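Local coordinates for probable ferredoxin-dependent nitrite reductase NirA (PDB 1ZJ8), which reduces sulfite to sulfide with electrons from ferredoxin, using a siroheme and a [4Fe-4S] cluster, probably as a step in making sulfur-containing amino acids and cofactors, at residues Pro475-Ala479 with Arg480-Ala484. Residues are numbered along the deposited sequence; the frame is centred on the assembly and turned at random.
Sequences PNSCA and RIQIA. With SRM (siroheme), chain E.
S477 and R480 close a type I beta turn in which R480 N donates to S477 O over 3.0 Å, with an N-H...O angle of 150°.

Around the S477 hydroxyl two further hydrogen bonds converge, one received and one given. I481 N donates to S477 OG at 2.9 Å, and S477 OG donates to Q482 OE1 at 2.6 Å, tilted 29° from the plane of that amide carbonyl. Q482 can reach back because its chain bends at chi2 (86°), folding the amide toward the serine. Two bonds on one oxygen fix the rotation of this buried side chain.

Apolar contact accompanies the polar one: the CG1-CD1 arm of I481 lies alongside S477, with I481 CD1 3.6 Å from S477 CB.

Ligand contacts explain what this loop carries. C478 SG stands 2.7 Å from the siroheme iron and also ligates an iron of the [4Fe-4S] cluster, so one thiolate bridges the two cofactors, the hallmark of this reductase family. Just ahead of the turn, N476 sets its CB against the macrocycle, 3.3 Å from siroheme C2D. R480 bends at chi2 and chi3 to bring NH1 to siroheme O4C, 3.1 Å away, in a weak hydrogen bond; the stronger partner of its guanidinium is P388 O, bonded to NH2, while NH1 also bonds to D140 O and the group makes a cation-pi contact with Y389.

The whole segment 475-484 lies in the loop joining the parallel strands 469-472 and 486-494. N472 accepts from A479 N and N470 donates to R480 O, tying the turn to the first strand, while P475 and I481 pack on K489 of the second.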
loop_
_atom_site.group_PDB
_atom_site.type_symbol
_atom_site.label_atom_id
_atom_site.label_comp_id
_atom_site.label_asym_id
_atom_site.label_seq_id
_atom_site.Cartn_x
_atom_site.Cartn_y
_atom_site.Cartn_z
ATOM N N PRO A 475 6.104 -9.936 -9.786
ATOM C CA PRO A 475 5.373 -9.012 -10.684
ATOM C C PRO A 475 4.086 -8.371 -10.135
ATOM O O PRO A 475 3.568 -7.436 -10.779
ATOM C CB PRO A 475 5.059 -9.883 -11.922
ATOM C CG PRO A 475 5.758 -11.173 -11.707
ATOM C CD PRO A 475 5.969 -11.333 -10.236
ATOM N N ASN A 476 3.597 -8.849 -8.982
ATOM C CA ASN A 476 2.398 -8.280 -8.323
ATOM C C ASN A 476 2.493 -6.763 -8.031
ATOM O O ASN A 476 1.477 -6.105 -7.915
ATOM C CB ASN A 476 2.056 -9.045 -7.019
ATOM C CG ASN A 476 1.481 -10.475 -7.268
ATOM O OD1 ASN A 476 0.697 -10.688 -8.196
ATOM N ND2 ASN A 476 1.856 -11.437 -6.414
ATOM N N SER A 477 3.709 -6.226 -7.908
ATOM C CA SER A 477 3.956 -4.776 -7.818
ATOM C C SER A 477 3.422 -4.108 -6.528
ATOM O O SER A 477 2.915 -2.988 -6.574
ATOM C CB SER A 477 3.396 -4.077 -9.067
ATOM O OG SER A 477 4.145 -2.932 -9.409
ATOM N N CYS A 478 3.573 -4.789 -5.387
ATOM C CA CYS A 478 3.157 -4.275 -4.077
ATOM C C CYS A 478 3.853 -3.008 -3.643
ATOM O O CYS A 478 3.297 -2.233 -2.871
ATOM C CB CYS A 478 3.438 -5.309 -2.992
ATOM S SG CYS A 478 2.403 -6.819 -3.065
ATOM N N ALA A 479 5.102 -2.842 -4.085
ATOM C CA ALA A 479 5.886 -1.649 -3.800
ATOM C C ALA A 479 5.942 -0.783 -5.038
ATOM O O ALA A 479 6.877 -0.011 -5.209
ATOM C CB ALA A 479 7.286 -2.020 -3.336
ATOM N N ARG A 480 4.936 -0.915 -5.904
ATOM C CA ARG A 480 4.713 0.015 -7.013
ATOM C C ARG A 480 5.891 0.143 -7.996
ATOM O O ARG A 480 6.563 1.163 -8.051
ATOM C CB ARG A 480 4.272 1.385 -6.440
ATOM C CG ARG A 480 2.730 1.485 -6.175
ATOM C CD ARG A 480 2.306 1.590 -4.717
ATOM N NE ARG A 480 2.477 2.945 -4.206
ATOM C CZ ARG A 480 2.084 3.364 -3.004
ATOM N NH1 ARG A 480 1.461 2.554 -2.144
ATOM N NH2 ARG A 480 2.323 4.622 -2.664
ATOM N N ILE A 481 6.097 -0.907 -8.791
ATOM C CA ILE A 481 7.171 -0.993 -9.798
ATOM C C ILE A 481 7.113 0.091 -10.890
ATOM O O ILE A 481 8.123 0.731 -11.238
ATOM C CB ILE A 481 7.084 -2.335 -10.579
ATOM C CG1 ILE A 481 7.185 -3.538 -9.649
ATOM C CG2 ILE A 481 8.196 -2.411 -11.652
ATOM C CD1 ILE A 481 6.711 -4.822 -10.257
ATOM N N GLN A 482 5.919 0.269 -11.442
ATOM C CA GLN A 482 5.773 0.960 -12.710
ATOM C C GLN A 482 5.695 2.446 -12.520
ATOM O O GLN A 482 5.577 3.182 -13.498
ATOM C CB GLN A 482 4.529 0.472 -13.479
ATOM C CG GLN A 482 4.465 -1.039 -13.758
ATOM C CD GLN A 482 3.859 -1.812 -12.608
ATOM O OE1 GLN A 482 3.882 -1.355 -11.463
ATOM N NE2 GLN A 482 3.299 -2.985 -12.905
ATOM N N ILE A 483 5.755 2.904 -11.276
ATOM C CA ILE A 483 5.617 4.332 -11.017
ATOM C C ILE A 483 6.793 4.855 -10.211
ATOM O O ILE A 483 6.636 5.757 -9.396
ATOM C CB ILE A 483 4.255 4.640 -10.342
ATOM C CG1 ILE A 483 4.127 3.925 -8.992
ATOM C CG2 ILE A 483 3.117 4.219 -11.255
ATOM C CD1 ILE A 483 2.792 4.102 -8.346
ATOM N N ALA A 484 7.970 4.288 -10.454
ATOM C CA ALA A 484 9.201 4.711 -9.792
ATOM C C ALA A 484 10.085 5.230 -10.869
ATOM O O ALA A 484 9.963 4.806 -11.999
ATOM C CB ALA A 484 9.875 3.531 -9.128
HETATM FE FE SRM E . -0.014 -6.644 -1.787
HETATM C CHA SRM E . -0.420 -9.992 -2.329
HETATM C CHB SRM E . 2.418 -7.312 0.418
HETATM C CHC SRM E . 0.337 -3.455 -1.240
HETATM C CHD SRM E . -0.598 -6.026 -5.135
HETATM N NA SRM E . 0.693 -8.318 -0.952
HETATM C C1A SRM E . 0.324 -9.594 -1.199
HETATM C C2A SRM E . 0.784 -10.569 -0.158
HETATM C CMA SRM E . -0.328 -10.828 0.811
HETATM C CDA SRM E . 1.383 -11.813 -0.751
HETATM C CEA SRM E . 0.592 -13.083 -0.765
HETATM O O3A SRM E . -0.464 -13.117 -1.404
HETATM O O4A SRM E . 0.980 -14.084 -0.143
HETATM C C3A SRM E . 1.882 -9.784 0.475
HETATM C CAA SRM E . 1.981 -9.940 1.955
HETATM C CBA SRM E . 2.931 -11.096 2.119
HETATM C CCA SRM E . 3.734 -10.953 3.371
HETATM O O1A SRM E . 4.163 -9.822 3.688
HETATM O O2A SRM E . 3.932 -11.974 4.074
HETATM C C4A SRM E . 1.650 -8.398 -0.021
HETATM N NB SRM E . 1.065 -5.607 -0.511
HETATM C C1B SRM E . 1.991 -5.987 0.372
HETATM C C2B SRM E . 2.488 -4.900 1.282
HETATM C CMB SRM E . 2.711 -5.333 2.704
HETATM C CDB SRM E . 3.789 -4.421 0.731
HETATM C CEB SRM E . 4.508 -3.343 1.461
HETATM O O3B SRM E . 5.597 -3.537 2.044
HETATM O O4B SRM E . 3.974 -2.234 1.474
HETATM C C3B SRM E . 1.389 -3.881 1.070
HETATM C CAB SRM E . 0.244 -4.116 2.020
HETATM C CBB SRM E . -0.545 -2.866 2.266
HETATM C CCB SRM E . -1.801 -3.186 3.024
HETATM O O1B SRM E . -1.888 -2.951 4.227
HETATM O O2B SRM E . -2.782 -3.660 2.459
HETATM C C4B SRM E . 0.890 -4.309 -0.284
HETATM N NC SRM E . 0.010 -5.103 -2.952
HETATM C C1C SRM E . -0.015 -3.822 -2.530
HETATM C C2C SRM E . -0.040 -2.895 -3.564
HETATM C CDC SRM E . 0.187 -1.421 -3.528
HETATM C CEC SRM E . -0.918 -0.479 -3.248
HETATM O O3C SRM E . -2.026 -0.910 -2.856
HETATM O O4C SRM E . -0.664 0.719 -3.443
HETATM C C3C SRM E . -0.255 -3.671 -4.663
HETATM C CAC SRM E . -0.364 -3.016 -6.001
HETATM C CBC SRM E . -1.574 -2.173 -6.343
HETATM C CCC SRM E . -2.718 -3.093 -6.730
HETATM O O1C SRM E . -3.293 -3.801 -5.859
HETATM O O2C SRM E . -3.033 -3.125 -7.947
HETATM C C4C SRM E . -0.289 -4.984 -4.268
HETATM N ND SRM E . -0.756 -7.738 -3.319
HETATM C C1D SRM E . -0.718 -7.318 -4.594
HETATM C C2D SRM E . -0.810 -8.435 -5.445
HETATM C CAD SRM E . -1.414 -8.359 -6.836
HETATM C CBD SRM E . -2.875 -8.639 -6.999
HETATM C CCD SRM E . -3.605 -8.469 -8.300
HETATM O O1D SRM E . -4.489 -7.584 -8.340
HETATM O O2D SRM E . -3.333 -9.182 -9.303
HETATM C C3D SRM E . -0.905 -9.547 -4.625
HETATM C CDD SRM E . -1.459 -10.883 -5.039
HETATM C CED SRM E . -2.941 -11.151 -5.185
HETATM O O3D SRM E . -3.781 -10.365 -4.747
HETATM O O4D SRM E . -3.354 -12.173 -5.752
HETATM C C4D SRM E . -0.873 -9.101 -3.313
#